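Local structure of beta-glucosidase (Pseudoalteromonas sp., 3F95) at residues Q43-Q48 against A65-S70; F61-Q66 against Q159-A164. The protein probably acts as an exo-1,3/1,4-beta-glucanase that hydrolyses beta-glucosidic bonds, the chain described here being its extra C-terminal beta-sandwich domain. All blocks are in the same frame, centred on the assembly; numbering follows the deposited sequence. Where two conformers were deposited one is given.

Contact 1. Residues Q43-Q48 against A65-S70; sequences QSLLMQ and AQAALS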
ATOM      1  N   GLN A  43     -16.514  -9.061   5.688  1.00 17.48           N
ATOM      2  CA  GLN A  43     -17.163  -7.802   5.287  1.00 18.23           C
ATOM      3  C   GLN A  43     -16.355  -6.543   5.506  1.00 16.59           C
ATOM      4  O   GLN A  43     -16.577  -5.548   4.787  1.00 17.43           O
ATOM      5  CB  GLN A  43     -18.507  -7.599   6.021  1.00 18.09           C
ATOM      6  CG  GLN A  43     -19.568  -8.583   5.665  1.00 19.88           C
ATOM      7  CD  GLN A  43     -20.759  -8.538   6.632  1.00 21.49           C
ATOM      8  OE1 GLN A  43     -20.880  -7.641   7.470  1.00 28.72           O
ATOM      9  NE2 GLN A  43     -21.610  -9.540   6.543  1.00 26.40           N
ATOM     10  N   SER A  44     -15.474  -6.532   6.520  1.00 14.69           N
ATOM     11  CA  SER A  44     -14.826  -5.265   6.885  1.00 14.90           C
ATOM     12  C   SER A  44     -13.890  -4.758   5.793  1.00 13.96           C
ATOM     13  O   SER A  44     -13.839  -3.554   5.520  1.00 13.68           O
ATOM     14  CB  SER A  44     -14.017  -5.372   8.194  1.00 14.27           C
ATOM     15  OG  SER A  44     -14.883  -5.484   9.302  1.00 16.36           O
ATOM     16  N   LEU A  45     -13.140  -5.681   5.194  1.00 13.25           N
ATOM     17  CA  LEU A  45     -12.116  -5.318   4.191  1.00 12.69           C
ATOM     18  C   LEU A  45     -12.166  -6.398   3.105  1.00 12.64           C
ATOM     19  O   LEU A  45     -12.000  -7.584   3.401  1.00 12.54           O
ATOM     20  CB  LEU A  45     -10.716  -5.214   4.828  1.00 11.73           C
ATOM     21  CG  LEU A  45      -9.526  -4.883   3.907  1.00 13.52           C
ATOM     22  CD1 LEU A  45      -9.798  -3.594   3.086  1.00 13.52           C
ATOM     23  CD2 LEU A  45      -8.215  -4.761   4.717  1.00 12.46           C
ATOM     24  N   LEU A  46     -12.414  -5.974   1.856  1.00 13.33           N
ATOM     25  CA  LEU A  46     -12.519  -6.869   0.705  1.00 13.78           C
ATOM     26  C   LEU A  46     -11.528  -6.433  -0.360  1.00 14.04           C
ATOM     27  O   LEU A  46     -11.326  -5.232  -0.547  1.00 13.44           O
ATOM     28  CB  LEU A  46     -13.908  -6.843   0.067  1.00 16.22           C
ATOM     29  CG  LEU A  46     -15.216  -7.111   0.844  1.00 20.30           C
ATOM     30  CD1 LEU A  46     -16.308  -7.539  -0.178  1.00 23.32           C
ATOM     31  CD2 LEU A  46     -15.069  -8.122   1.963  1.00 20.79           C
ATOM     32  N   MET A  47     -10.940  -7.410  -1.033  1.00 13.11           N
ATOM     33  CA  MET A  47     -10.025  -7.184  -2.136  1.00 13.71           C
ATOM     34  C   MET A  47     -10.585  -7.821  -3.419  1.00 13.35           C
ATOM     35  O   MET A  47     -11.044  -8.956  -3.395  1.00 12.51           O
ATOM     36  CB  MET A  47      -8.660  -7.817  -1.810  1.00 12.88           C
ATOM     37  CG  MET A  47      -7.672  -7.724  -2.992  1.00 13.40           C
ATOM     38  SD  MET A  47      -6.050  -8.404  -2.655  1.00 14.32           S
ATOM     39  CE  MET A  47      -6.328 -10.182  -2.921  1.00 15.56           C
ATOM     40  N   GLN A  48     -10.543  -7.065  -4.521  1.00 13.77           N
ATOM     41  CA  GLN A  48     -10.947  -7.519  -5.853  0.50 14.80           C
ATOM     42  C   GLN A  48      -9.815  -7.152  -6.807  1.00 13.99           C
ATOM     43  O   GLN A  48      -8.955  -6.350  -6.461  1.00 16.09           O
ATOM     44  CB  GLN A  48     -12.164  -6.736  -6.329  0.50 14.79           C
ATOM     45  CG  GLN A  48     -13.510  -7.066  -5.738  0.50 17.42           C
ATOM     46  CD  GLN A  48     -14.590  -6.194  -6.371  0.50 17.63           C
ATOM     47  OE1 GLN A  48     -14.440  -5.729  -7.508  0.50 21.28           O
ATOM     48  NE2 GLN A  48     -15.671  -5.955  -5.639  0.50 21.09           N
ATOM     49  N   ALA A  65     -15.483  -1.312   7.637  1.00 16.23           N
ATOM     50  CA  ALA A  65     -15.249  -1.116   9.063  1.00 16.42           C
ATOM     51  C   ALA A  65     -13.753  -1.111   9.318  1.00 16.15           C
ATOM     52  O   ALA A  65     -12.979  -1.423   8.415  1.00 16.10           O
ATOM     53  CB  ALA A  65     -15.938  -2.211   9.915  1.00 16.57           C
ATOM     54  N   GLN A  66     -13.381  -0.766  10.549  1.00 14.99           N
ATOM     55  CA  GLN A  66     -11.995  -0.740  10.999  1.00 15.63           C
ATOM     56  C   GLN A  66     -11.163  -1.936  10.527  1.00 14.54           C
ATOM     57  O   GLN A  66     -11.475  -3.077  10.860  1.00 14.01           O
ATOM     58  CB  GLN A  66     -11.956  -0.675  12.522  1.00 15.38           C
ATOM     59  CG  GLN A  66     -10.546  -0.605  13.060  1.00 17.48           C
ATOM     60  CD  GLN A  66      -9.852   0.728  12.753  1.00 21.94           C
ATOM     61  OE1 GLN A  66     -10.498   1.767  12.604  1.00 22.28           O
ATOM     62  NE2 GLN A  66      -8.533   0.694  12.675  1.00 24.81           N
ATOM     63  N   ALA A  67     -10.094  -1.672   9.770  1.00 14.10           N
ATOM     64  CA  ALA A  67      -9.258  -2.753   9.234  1.00 13.27           C
ATOM     65  C   ALA A  67      -7.983  -2.174   8.673  1.00 14.22           C
ATOM     66  O   ALA A  67      -7.948  -0.977   8.353  1.00 12.35           O
ATOM     67  CB  ALA A  67      -9.991  -3.505   8.137  1.00 14.07           C
ATOM     68  N   ALA A  68      -6.947  -3.017   8.638  1.00 13.50           N
ATOM     69  CA  ALA A  68      -5.648  -2.663   8.042  1.00 14.34           C
ATOM     70  C   ALA A  68      -5.369  -3.597   6.874  1.00 14.23           C
ATOM     71  O   ALA A  68      -5.459  -4.824   6.991  1.00 14.45           O
ATOM     72  CB  ALA A  68      -4.541  -2.763   9.053  1.00 14.31           C
ATOM     73  N   LEU A  69      -5.011  -2.994   5.751  1.00 13.84           N
ATOM     74  CA  LEU A  69      -4.483  -3.731   4.618  1.00 14.15           C
ATOM     75  C   LEU A  69      -2.975  -3.549   4.635  1.00 14.73           C
ATOM     76  O   LEU A  69      -2.500  -2.412   4.773  1.00 15.39           O
ATOM     77  CB  LEU A  69      -4.983  -3.121   3.316  1.00 14.21           C
ATOM     78  CG  LEU A  69      -4.298  -3.722   2.084  1.00 16.60           C
ATOM     79  CD1 LEU A  69      -4.803  -5.186   1.822  1.00 12.83           C
ATOM     80  CD2 LEU A  69      -4.433  -2.806   0.890  1.00 17.57           C
ATOM     81  N   SER A  70      -2.235  -4.644   4.518  1.00 14.55           N
ATOM     82  CA  SER A  70      -0.782  -4.543   4.332  1.00 15.42           C
ATOM     83  C   SER A  70      -0.324  -5.294   3.093  1.00 14.98           C
ATOM     84  O   SER A  70      -0.938  -6.304   2.683  1.00 14.80           O
ATOM     85  CB  SER A  70      -0.052  -5.114   5.562  1.00 15.57           C
ATOM     86  OG  SER A  70      -0.393  -4.376   6.740  1.00 20.51           O
TER
HETATM   87  O   HOH W   1     -13.398  -4.585  11.531  1.00 16.64           O

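Contact 2. Residues F61-Q66 against Q159-A164; sequences FNWRAQ and QNLSLA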
ATOM      1  N   PHE A  61      -9.500  -2.304  -3.031  1.00 11.76           N
ATOM      2  CA  PHE A  61      -9.775  -2.597  -1.628  1.00 11.70           C
ATOM      3  C   PHE A  61     -10.917  -1.714  -1.129  1.00 12.65           C
ATOM      4  O   PHE A  61     -10.889  -0.490  -1.327  1.00 13.27           O
ATOM      5  CB  PHE A  61      -8.501  -2.383  -0.810  1.00 11.67           C
ATOM      6  CG  PHE A  61      -7.351  -3.280  -1.231  1.00 12.10           C
ATOM      7  CD1 PHE A  61      -7.240  -4.575  -0.739  1.00 10.20           C
ATOM      8  CD2 PHE A  61      -6.358  -2.808  -2.098  1.00 13.62           C
ATOM      9  CE1 PHE A  61      -6.180  -5.401  -1.107  1.00 12.88           C
ATOM     10  CE2 PHE A  61      -5.275  -3.613  -2.484  1.00 13.96           C
ATOM     11  CZ  PHE A  61      -5.193  -4.932  -2.004  1.00 12.65           C
ATOM     12  N   ASN A  62     -11.904  -2.317  -0.456  1.00 12.96           N
ATOM     13  CA  ASN A  62     -13.048  -1.570   0.081  0.50 12.33           C
ATOM     14  C   ASN A  62     -13.099  -1.810   1.584  1.00 12.97           C
ATOM     15  O   ASN A  62     -13.156  -2.976   1.998  1.00 13.84           O
ATOM     16  CB  ASN A  62     -14.356  -2.067  -0.543  0.50 12.37           C
ATOM     17  CG  ASN A  62     -14.464  -1.767  -2.029  0.50 16.59           C
ATOM     18  OD1 ASN A  62     -14.060  -0.701  -2.494  0.50 23.44           O
ATOM     19  ND2 ASN A  62     -15.027  -2.708  -2.779  0.50 21.07           N
ATOM     20  N   TRP A  63     -13.007  -0.742   2.382  1.00 14.11           N
ATOM     21  CA  TRP A  63     -13.160  -0.800   3.843  1.00 13.02           C
ATOM     22  C   TRP A  63     -14.600  -0.408   4.174  1.00 14.81           C
ATOM     23  O   TRP A  63     -15.077   0.675   3.759  1.00 13.72           O
ATOM     24  CB  TRP A  63     -12.295   0.245   4.514  1.00 13.70           C
ATOM     25  CG  TRP A  63     -10.837  -0.059   4.669  1.00 13.18           C
ATOM     26  CD1 TRP A  63     -10.211  -0.408   5.825  1.00 13.87           C
ATOM     27  CD2 TRP A  63      -9.822  -0.031   3.646  1.00 11.21           C
ATOM     28  NE1 TRP A  63      -8.877  -0.586   5.595  1.00 12.95           N
ATOM     29  CE2 TRP A  63      -8.606  -0.357   4.270  1.00 13.41           C
ATOM     30  CE3 TRP A  63      -9.823   0.284   2.273  1.00 13.82           C
ATOM     31  CZ2 TRP A  63      -7.382  -0.388   3.578  1.00 13.50           C
ATOM     32  CZ3 TRP A  63      -8.601   0.221   1.556  1.00 10.85           C
ATOM     33  CH2 TRP A  63      -7.407  -0.110   2.218  1.00 12.50           C
ATOM     34  N   ARG A  64     -15.275  -1.261   4.939  1.00 15.24           N
ATOM     35  CA  ARG A  64     -16.584  -0.931   5.500  1.00 16.91           C
ATOM     36  C   ARG A  64     -16.575  -0.862   7.018  1.00 16.55           C
ATOM     37  O   ARG A  64     -17.557  -0.400   7.619  1.00 18.35           O
ATOM     38  CB  ARG A  64     -17.641  -1.925   5.013  1.00 17.17           C
ATOM     39  CG  ARG A  64     -17.868  -1.818   3.521  1.00 20.60           C
ATOM     40  CD  ARG A  64     -18.844  -2.860   3.086  1.00 25.24           C
ATOM     41  NE  ARG A  64     -20.160  -2.519   3.599  1.00 30.45           N
ATOM     42  CZ  ARG A  64     -21.017  -3.407   4.088  1.00 32.54           C
ATOM     43  NH1 ARG A  64     -20.684  -4.699   4.130  1.00 32.82           N
ATOM     44  NH2 ARG A  64     -22.198  -2.998   4.539  1.00 32.71           N
ATOM     45  N   ALA A  65     -15.483  -1.312   7.637  1.00 16.23           N
ATOM     46  CA  ALA A  65     -15.249  -1.116   9.063  1.00 16.42           C
ATOM     47  C   ALA A  65     -13.753  -1.111   9.318  1.00 16.15           C
ATOM     48  O   ALA A  65     -12.979  -1.423   8.415  1.00 16.10           O
ATOM     49  CB  ALA A  65     -15.938  -2.211   9.915  1.00 16.57           C
ATOM     50  N   GLN A  66     -13.381  -0.766  10.549  1.00 14.99           N
ATOM     51  CA  GLN A  66     -11.995  -0.740  10.999  1.00 15.63           C
ATOM     52  C   GLN A  66     -11.163  -1.936  10.527  1.00 14.54           C
ATOM     53  O   GLN A  66     -11.475  -3.077  10.860  1.00 14.01           O
ATOM     54  CB  GLN A  66     -11.956  -0.675  12.522  1.00 15.38           C
ATOM     55  CG  GLN A  66     -10.546  -0.605  13.060  1.00 17.48           C
ATOM     56  CD  GLN A  66      -9.852   0.728  12.753  1.00 21.94           C
ATOM     57  OE1 GLN A  66     -10.498   1.767  12.604  1.00 22.28           O
ATOM     58  NE2 GLN A  66      -8.533   0.694  12.675  1.00 24.81           N
ATOM     59  N   GLN A 159     -11.620   2.996   8.439  1.00 17.48           N
ATOM     60  CA  GLN A 159     -12.909   2.353   8.738  1.00 19.13           C
ATOM     61  C   GLN A 159     -13.815   2.384   7.526  1.00 18.38           C
ATOM     62  O   GLN A 159     -14.746   1.590   7.403  1.00 19.15           O
ATOM     63  CB  GLN A 159     -13.631   3.068   9.891  1.00 19.61           C
ATOM     64  CG  GLN A 159     -12.861   3.100  11.177  1.00 25.31           C
ATOM     65  CD  GLN A 159     -13.565   3.900  12.248  1.00 30.95           C
ATOM     66  OE1 GLN A 159     -13.307   5.095  12.417  1.00 35.46           O
ATOM     67  NE2 GLN A 159     -14.463   3.250  12.975  1.00 32.85           N
ATOM     68  N   ASN A 160     -13.573   3.322   6.617  1.00 18.27           N
ATOM     69  CA  ASN A 160     -14.453   3.462   5.476  1.00 17.72           C
ATOM     70  C   ASN A 160     -13.706   4.182   4.357  1.00 16.88           C
ATOM     71  O   ASN A 160     -13.336   5.345   4.513  1.00 17.54           O
ATOM     72  CB  ASN A 160     -15.700   4.253   5.874  1.00 19.35           C
ATOM     73  CG  ASN A 160     -16.786   4.127   4.866  1.00 22.40           C
ATOM     74  OD1 ASN A 160     -16.690   4.675   3.763  1.00 25.54           O
ATOM     75  ND2 ASN A 160     -17.832   3.388   5.218  1.00 27.44           N
ATOM     76  N   LEU A 161     -13.507   3.489   3.243  1.00 14.60           N
ATOM     77  CA  LEU A 161     -12.504   3.915   2.243  1.00 13.71           C
ATOM     78  C   LEU A 161     -12.605   2.976   1.056  1.00 12.98           C
ATOM     79  O   LEU A 161     -12.887   1.796   1.227  1.00 12.96           O
ATOM     80  CB  LEU A 161     -11.089   3.767   2.822  1.00 13.43           C
ATOM     81  CG  LEU A 161      -9.849   3.955   1.912  1.00 12.78           C
ATOM     82  CD1 LEU A 161      -9.803   5.408   1.353  1.00 13.03           C
ATOM     83  CD2 LEU A 161      -8.613   3.676   2.736  1.00 14.45           C
ATOM     84  N   SER A 162     -12.406   3.515  -0.145  1.00 12.01           N
ATOM     85  CA  SER A 162     -12.284   2.686  -1.330  0.50 11.41           C
ATOM     86  C   SER A 162     -11.141   3.196  -2.212  1.00 12.87           C
ATOM     87  O   SER A 162     -11.123   4.371  -2.628  1.00 12.63           O
ATOM     88  CB  SER A 162     -13.613   2.648  -2.093  0.50 11.56           C
ATOM     89  OG  SER A 162     -13.503   1.820  -3.229  0.50 13.93           O
ATOM     90  N   LEU A 163     -10.219   2.292  -2.541  1.00 12.12           N
ATOM     91  CA  LEU A 163      -9.081   2.655  -3.363  1.00 12.55           C
ATOM     92  C   LEU A 163      -8.571   1.427  -4.081  1.00 13.02           C
ATOM     93  O   LEU A 163      -9.015   0.322  -3.816  1.00 12.64           O
ATOM     94  CB  LEU A 163      -7.971   3.297  -2.521  1.00 12.12           C
ATOM     95  CG  LEU A 163      -7.385   2.507  -1.325  1.00 13.19           C
ATOM     96  CD1 LEU A 163      -6.528   1.305  -1.708  1.00 14.10           C
ATOM     97  CD2 LEU A 163      -6.633   3.446  -0.390  1.00 12.57           C
ATOM     98  N   ALA A 164      -7.636   1.649  -4.992  1.00 13.04           N
ATOM     99  CA  ALA A 164      -6.996   0.550  -5.701  1.00 13.23           C
ATOM    100  C   ALA A 164      -5.521   0.861  -5.783  1.00 13.42           C
ATOM    101  O   ALA A 164      -5.134   2.024  -5.759  1.00 12.63           O
ATOM    102  CB  ALA A 164      -7.575   0.391  -7.053  1.00 14.08           C
TER

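Contact 1. Residues Q43-Q48 against A65-S70
L45 meets A67 and L69 across the interior of a beta-sandwich, while S44 and A65 touch at its edge, where loops meet: strand 45-48 belongs to the mixed sheet, strand 67-70 to the antiparallel sheet stacked against it. The two strand axes approach to 8.5 Å with their N-to-C directions 33° apart, a spacing that side chains fill. Backbone meets backbone at the start of both segments, where A65 N gives a weak hydrogen bond to S44 O (3.5 Å). A65 sits in the short loop that carries the chain from strand 58-63 to strand 67-73 in the other sheet.

L45 carries the apolar packing. Its CB methylene faces the A67 CB methyl at 3.8 Å. CG stands anti to the backbone N (chi1 178°), and beyond this branch point CD2 lies against the A68-L69 peptide, 3.6 Å from A68 O, and touches L69 CB (3.9 Å). L22 of strand 18-24 and W63 of strand 58-63 also pack on L45, so the leucine is buried.

S44 makes the polar end of the contact. Its OG is turned beside its own backbone N (chi1 -71°) and comes within 3.5 Å of the A65 CB methyl. D41 OD2 hydrogen-bonds the same hydroxyl oxygen, joining S44 to the preceding loop. A water donates a hydrogen bond to S44 OG at 2.8 Å; its approach to the backbone oxygen Q66 O, at 2.5 Å, is unusually short and so doubtful in detail.

Contact 2. Residues F61-Q66 against Q159-A164
F61 and W63 pair with L163 and L161 through four backbone hydrogen bonds, the strand axes lying 4.8 Å apart and running at 171° to each other. F61 N binds L163 O at 2.8 Å, and L163 N returns to F61 O at 3.1 Å. At the other pair W63 N reaches L161 O at 2.8 Å. The return bond from L161 N to W63 O is longer, 3.3 Å, and meets the carbonyl at 128°. Between these two hydrogen-bonded pairs, N62 and S162 form a non-hydrogen-bonded one.

These are adjacent antiparallel strands of the mixed sheet in the galactose-binding-domain-like beta-sandwich, and the side chains of F61, W63, L161 and L163 share one face, turned to the core.

On that face W63 and L161 lie side by side, pointing the same way. L161 CG is anti to the backbone N (chi1 171°), and CD2 makes a CH-pi contact over one face of the W63 six-membered ring, 3.7 Å from its centroid and offset toward the rim. W63 CZ3 also meets L163 CG at 3.9 Å, while L163 CD1 approaches F61 CD2. W63 NE1 hydrogen-bonds A67 O. An alanine in place of W63 would probably leave L161 CD2 and L163 CG facing a gap and deprive A67 O of its NE1 donor.

Among the polar groups, N160 OD1 accepts a hydrogen bond from K96 NZ.

Contacts 1 and 2 have centres 6 Å apart and share A65 and Q66, where the chain leaves one sheet for the other. Strand 58-63 lies between strands 45-50 and 161-171, so contact 2 pairs neighbouring strands within the mixed sheet while contact 1 stacks its face on the antiparallel sheet. Backbone bonds tie them: R64 N to S44 O at 2.8 Å and N62 N to L46 O at 3.0 Å. F61 bridges both in the core, its CE1 lying unusually close to L69 CD1 (3.2 Å) and M47 CG (3.3 Å), values too tight to be pressed exactly. The glycoside hydrolase family 3 catalytic regions probably lie in the earlier part of the enzyme.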